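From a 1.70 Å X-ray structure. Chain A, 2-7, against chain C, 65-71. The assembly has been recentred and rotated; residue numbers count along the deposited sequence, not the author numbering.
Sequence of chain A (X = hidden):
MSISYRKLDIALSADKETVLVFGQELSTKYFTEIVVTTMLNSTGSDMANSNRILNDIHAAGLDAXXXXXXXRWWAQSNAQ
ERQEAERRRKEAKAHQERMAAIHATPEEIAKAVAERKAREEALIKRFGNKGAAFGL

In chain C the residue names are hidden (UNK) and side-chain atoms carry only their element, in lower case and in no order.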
ATOM      1  N   SER A   2     -14.476 -11.431   1.178  1.00 22.81           N
ATOM      2  CA  SER A   2     -13.218 -10.899   0.658  1.00 18.68           C
ATOM      3  C   SER A   2     -12.251 -12.054   0.487  1.00 21.22           C
ATOM      4  O   SER A   2     -12.459 -13.116   1.073  1.00 19.27           O
ATOM      5  CB  SER A   2     -12.639  -9.839   1.597  1.00 20.19           C
ATOM      6  OG  SER A   2     -12.106 -10.441   2.774  1.00 20.21           O
ATOM      7  N   ILE A   3     -11.192 -11.879  -0.296  1.00 16.00           N
ATOM      8  CA  ILE A   3     -10.210 -12.948  -0.399  1.00 16.67           C
ATOM      9  C   ILE A   3      -9.196 -12.767   0.721  1.00 17.69           C
ATOM     10  O   ILE A   3      -8.899 -11.642   1.147  1.00 16.54           O
ATOM     11  CB  ILE A   3      -9.538 -12.986  -1.785  1.00 16.93           C
ATOM     12  CG1 ILE A   3      -8.774 -11.696  -2.080  1.00 14.59           C
ATOM     13  CG2 ILE A   3     -10.571 -13.266  -2.887  1.00 16.86           C
ATOM     14  CD1 ILE A   3      -7.869 -11.812  -3.304  1.00 17.32           C
ATOM     15  N   SER A   4      -8.710 -13.888   1.248  1.00 18.74           N
ATOM     16  CA  SER A   4      -7.803 -13.817   2.377  1.00 18.09           C
ATOM     17  C   SER A   4      -6.370 -13.545   1.923  1.00 17.76           C
ATOM     18  O   SER A   4      -5.982 -13.773   0.770  1.00 19.86           O
ATOM     19  CB  SER A   4      -7.868 -15.100   3.209  1.00 22.74           C
ATOM     20  OG  SER A   4      -7.784 -16.236   2.383  1.00 34.36           O
ATOM     21  N   TYR A   5      -5.580 -13.057   2.868  1.00 14.88           N
ATOM     22  CA  TYR A   5      -4.147 -12.911   2.704  1.00 16.05           C
ATOM     23  C   TYR A   5      -3.456 -14.164   3.209  1.00 18.31           C
ATOM     24  O   TYR A   5      -3.967 -14.865   4.086  1.00 20.69           O
ATOM     25  CB  TYR A   5      -3.634 -11.701   3.497  1.00 15.34           C
ATOM     26  CG  TYR A   5      -4.240 -10.402   3.046  1.00 14.04           C
ATOM     27  CD1 TYR A   5      -3.555  -9.569   2.164  1.00 12.92           C
ATOM     28  CD2 TYR A   5      -5.499 -10.002   3.486  1.00 14.02           C
ATOM     29  CE1 TYR A   5      -4.107  -8.395   1.728  1.00 12.93           C
ATOM     30  CE2 TYR A   5      -6.058  -8.830   3.050  1.00 13.79           C
ATOM     31  CZ  TYR A   5      -5.360  -8.029   2.179  1.00 15.19           C
ATOM     32  OH  TYR A   5      -5.902  -6.855   1.739  1.00 13.59           O
ATOM     33  N   ARG A   6      -2.290 -14.448   2.647  1.00 17.24           N
ATOM     34  CA  ARG A   6      -1.463 -15.476   3.242  1.00 18.81           C
ATOM     35  C   ARG A   6      -0.968 -14.979   4.605  1.00 19.58           C
ATOM     36  O   ARG A   6      -1.125 -13.807   4.961  1.00 19.73           O
ATOM     37  CB  ARG A   6      -0.320 -15.826   2.289  1.00 22.58           C
ATOM     38  CG  ARG A   6      -0.879 -16.438   0.999  1.00 26.85           C
ATOM     39  CD  ARG A   6       0.143 -16.975   0.013  1.00 32.83           C
ATOM     40  NE  ARG A   6      -0.570 -17.467  -1.168  1.00 33.88           N
ATOM     41  CZ  ARG A   6      -1.056 -18.692  -1.321  1.00 36.56           C
ATOM     42  NH1 ARG A   6      -0.864 -19.620  -0.389  1.00 36.68           N
ATOM     43  NH2 ARG A   6      -1.709 -18.995  -2.435  1.00 35.06           N
ATOM     44  N   LYS A   7      -0.421 -15.892   5.403  1.00 20.27           N
ATOM     45  CA  LYS A   7       0.179 -15.509   6.673  1.00 18.18           C
ATOM     46  C   LYS A   7       1.161 -14.366   6.472  1.00 20.36           C
ATOM     47  O   LYS A   7       2.090 -14.474   5.665  1.00 21.27           O
ATOM     48  CB  LYS A   7       0.890 -16.713   7.298  1.00 20.74           C
ATOM     49  CG  LYS A   7       1.652 -16.369   8.565  1.00 26.73           C
ATOM     50  CD  LYS A   7       3.138 -16.217   8.227  1.00 30.77           C
ATOM     51  CE  LYS A   7       3.954 -15.684   9.381  1.00 25.16           C
ATOM     52  NZ  LYS A   7       5.352 -15.430   8.961  1.00 30.91           N
TER
ATOM     53  N   UNK C  65      -3.791 -15.609 -11.476  1.00 14.40           N
ATOM     54  CA  UNK C  65      -4.660 -16.661 -10.975  1.00 13.94           C
ATOM     55  C   UNK C  65      -4.671 -16.863  -9.476  1.00 14.72           C
ATOM     56  O   UNK C  65      -5.376 -17.751  -8.984  1.00 15.51           O
ATOM     57  N   UNK C  66      -3.934 -16.050  -8.717  1.00 14.01           N
ATOM     58  CA  UNK C  66      -3.708 -16.278  -7.297  1.00 14.76           C
ATOM     59  C   UNK C  66      -4.715 -15.539  -6.397  1.00 14.90           C
ATOM     60  O   UNK C  66      -4.447 -15.377  -5.201  1.00 14.90           O
ATOM     61  o   UNK C  66      -0.778 -16.311  -5.142  1.00 33.64           O
ATOM     62  c   UNK C  66      -1.611 -16.789  -5.939  1.00 26.56           C
ATOM     63  o   UNK C  66      -1.943 -17.988  -5.912  1.00 28.13           O
ATOM     64  c   UNK C  66      -2.285 -15.843  -6.923  1.00 16.71           C
ATOM     65  N   UNK C  67      -5.848 -15.082  -6.934  1.00 14.56           N
ATOM     66  CA  UNK C  67      -6.734 -14.180  -6.198  1.00 13.14           C
ATOM     67  C   UNK C  67      -8.172 -14.700  -6.144  1.00 14.11           C
ATOM     68  O   UNK C  67      -9.140 -13.939  -6.289  1.00 14.29           O
ATOM     69  c   UNK C  67      -6.661 -12.772  -6.787  1.00 12.74           C
ATOM     70  c   UNK C  67      -3.359 -11.363  -5.512  1.00 12.80           C
ATOM     71  o   UNK C  67      -1.279 -11.006  -6.625  1.00 13.69           O
ATOM     72  c   UNK C  67      -3.103 -11.911  -7.845  1.00 14.91           C
ATOM     73  c   UNK C  67      -4.674 -11.790  -5.565  1.00 13.12           C
ATOM     74  c   UNK C  67      -5.229 -12.275  -6.754  1.00 12.58           C
ATOM     75  c   UNK C  67      -2.586 -11.419  -6.661  1.00 14.14           C
ATOM     76  c   UNK C  67      -4.420 -12.341  -7.882  1.00 13.03           C
ATOM     77  N   UNK C  68      -8.324 -16.005  -5.888  1.00 14.75           N
ATOM     78  CA  UNK C  68      -9.628 -16.544  -5.524  1.00 16.69           C
ATOM     79  C   UNK C  68     -10.735 -16.153  -6.478  1.00 16.31           C
ATOM     80  O   UNK C  68     -10.596 -16.258  -7.702  1.00 13.90           O
ATOM     81  N   UNK C  69     -11.850 -15.672  -5.923  1.00 14.93           N
ATOM     82  CA  UNK C  69     -13.014 -15.366  -6.752  1.00 12.74           C
ATOM     83  C   UNK C  69     -12.675 -14.378  -7.864  1.00 13.90           C
ATOM     84  O   UNK C  69     -13.186 -14.497  -8.979  1.00 14.14           O
ATOM     85  c   UNK C  69     -14.159 -14.853  -5.876  1.00 15.82           C
ATOM     86  c   UNK C  69     -15.098 -13.027  -4.358  1.00 18.20           C
ATOM     87  c   UNK C  69     -13.928 -13.466  -5.250  1.00 13.15           C
ATOM     88  n   UNK C  69     -15.895 -11.242  -2.731  1.00 20.78           N
ATOM     89  c   UNK C  69     -14.776 -11.711  -3.648  1.00 20.12           C
ATOM     90  N   UNK C  70     -11.794 -13.412  -7.593  1.00 13.73           N
ATOM     91  CA  UNK C  70     -11.443 -12.447  -8.630  1.00 11.51           C
ATOM     92  C   UNK C  70     -10.752 -13.147  -9.782  1.00 11.42           C
ATOM     93  O   UNK C  70     -11.034 -12.861 -10.952  1.00 12.85           O
ATOM     94  c   UNK C  70     -10.923 -10.723  -5.640  1.00 11.38           C
ATOM     95  o   UNK C  70     -13.240  -8.412  -3.978  1.00 17.00           O
ATOM     96  c   UNK C  70     -12.261  -9.650  -7.298  1.00 11.81           C
ATOM     97  c   UNK C  70     -11.249 -10.556  -6.972  1.00 14.09           C
ATOM     98  c   UNK C  70     -10.547 -11.346  -8.053  1.00 11.91           C
ATOM     99  c   UNK C  70     -11.584 -10.000  -4.632  1.00 13.13           C
ATOM    100  c   UNK C  70     -12.925  -8.922  -6.301  1.00 13.55           C
ATOM    101  c   UNK C  70     -12.582  -9.119  -4.975  1.00 13.44           C
ATOM    102  N   UNK C  71      -9.876 -14.108  -9.458  1.00 13.81           N
ATOM    103  CA  UNK C  71      -9.224 -14.870 -10.520  1.00 12.60           C
ATOM    104  C   UNK C  71     -10.213 -15.736 -11.290  1.00 13.09           C
ATOM    105  O   UNK C  71     -10.075 -15.904 -12.513  1.00 17.82           O
ATOM    106  o   UNK C  71      -7.091 -14.875  -9.469  1.00 12.90           O
ATOM    107  c   UNK C  71      -8.116 -15.728  -9.932  1.00 15.79           C
TER

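Position 65 carries no atom beyond its backbone, and nothing of chain A comes near it. With no side chain at all, it is glycine: Gly C65.

Position 66 has four side-chain atoms, two carbons with the second forking into two oxygens. Its CA-to-CB bond runs sideways, yet the end of the side chain comes nearer to chain A, where one of its oxygens lies 3.6 Å from Arg A6 NH2. A carboxylate one methylene from the backbone means Asp C66. Its OD1 sits at the edge of the guanidinium, near its plane, making a long salt bridge without a hydrogen bond.

At position 67 one carbon leads to a six-carbon ring that bears an oxygen. The CB is 3.8 Å from Ile A3 CD1, and that methyl lies at the edge of the ring, near its plane. A phenol on a methylene means Tyr C67. Its hydroxyl is hydrogen-bonded elsewhere in the structure.

Position 68 again has only backbone, with its CA 4.3 Å from Ile A3 CG2. An absent side chain makes it Gly C68, and two features agree: phi is positive, which by itself favours glycine, and an ideal CB would point toward chain A and fall a tight 3.1 Å from Ile A3 CG2.

Position 69 shows four carbons in a row ending in nitrogen, and one of its carbons lies 4.1 Å from Ile A3 CG2. An unbranched amine is Lys C69. The carbon is its CG, offering methylene rather than charge to the isoleucine.

Position 70 repeats the pattern of one carbon, a six-carbon ring and one oxygen. Its CA-to-CB bond points toward chain A, and a ring carbon lies 3.8 Å from Ile A3 CG2. It is Tyr C70, and that carbon is CD2.

Position 71 has one carbon and one oxygen, out of reach of chain A. This is Ser C71. Its OG accepts a 2.8 Å hydrogen bond from Tyr C67 N, tying the turn to the helix.

The contact works around a single apolar residue. Ile A3, with chi1 p and chi2 t, packs against both tyrosines: its CD1 is 3.8 Å from Tyr C67 CB, and its CG2 is 3.8 Å from both Tyr C67 O and Tyr C70 CD2. No hydrogen bond crosses, so packing carries the centre and the long Arg A6 to Asp C66 pair adds charge at the margin. The rule to read is one inserted aliphatic side chain, received by two tyrosines and a lysine methylene, with a glycine where a side chain would crowd it.

Chain C, residues 65-71: GDYGKYS
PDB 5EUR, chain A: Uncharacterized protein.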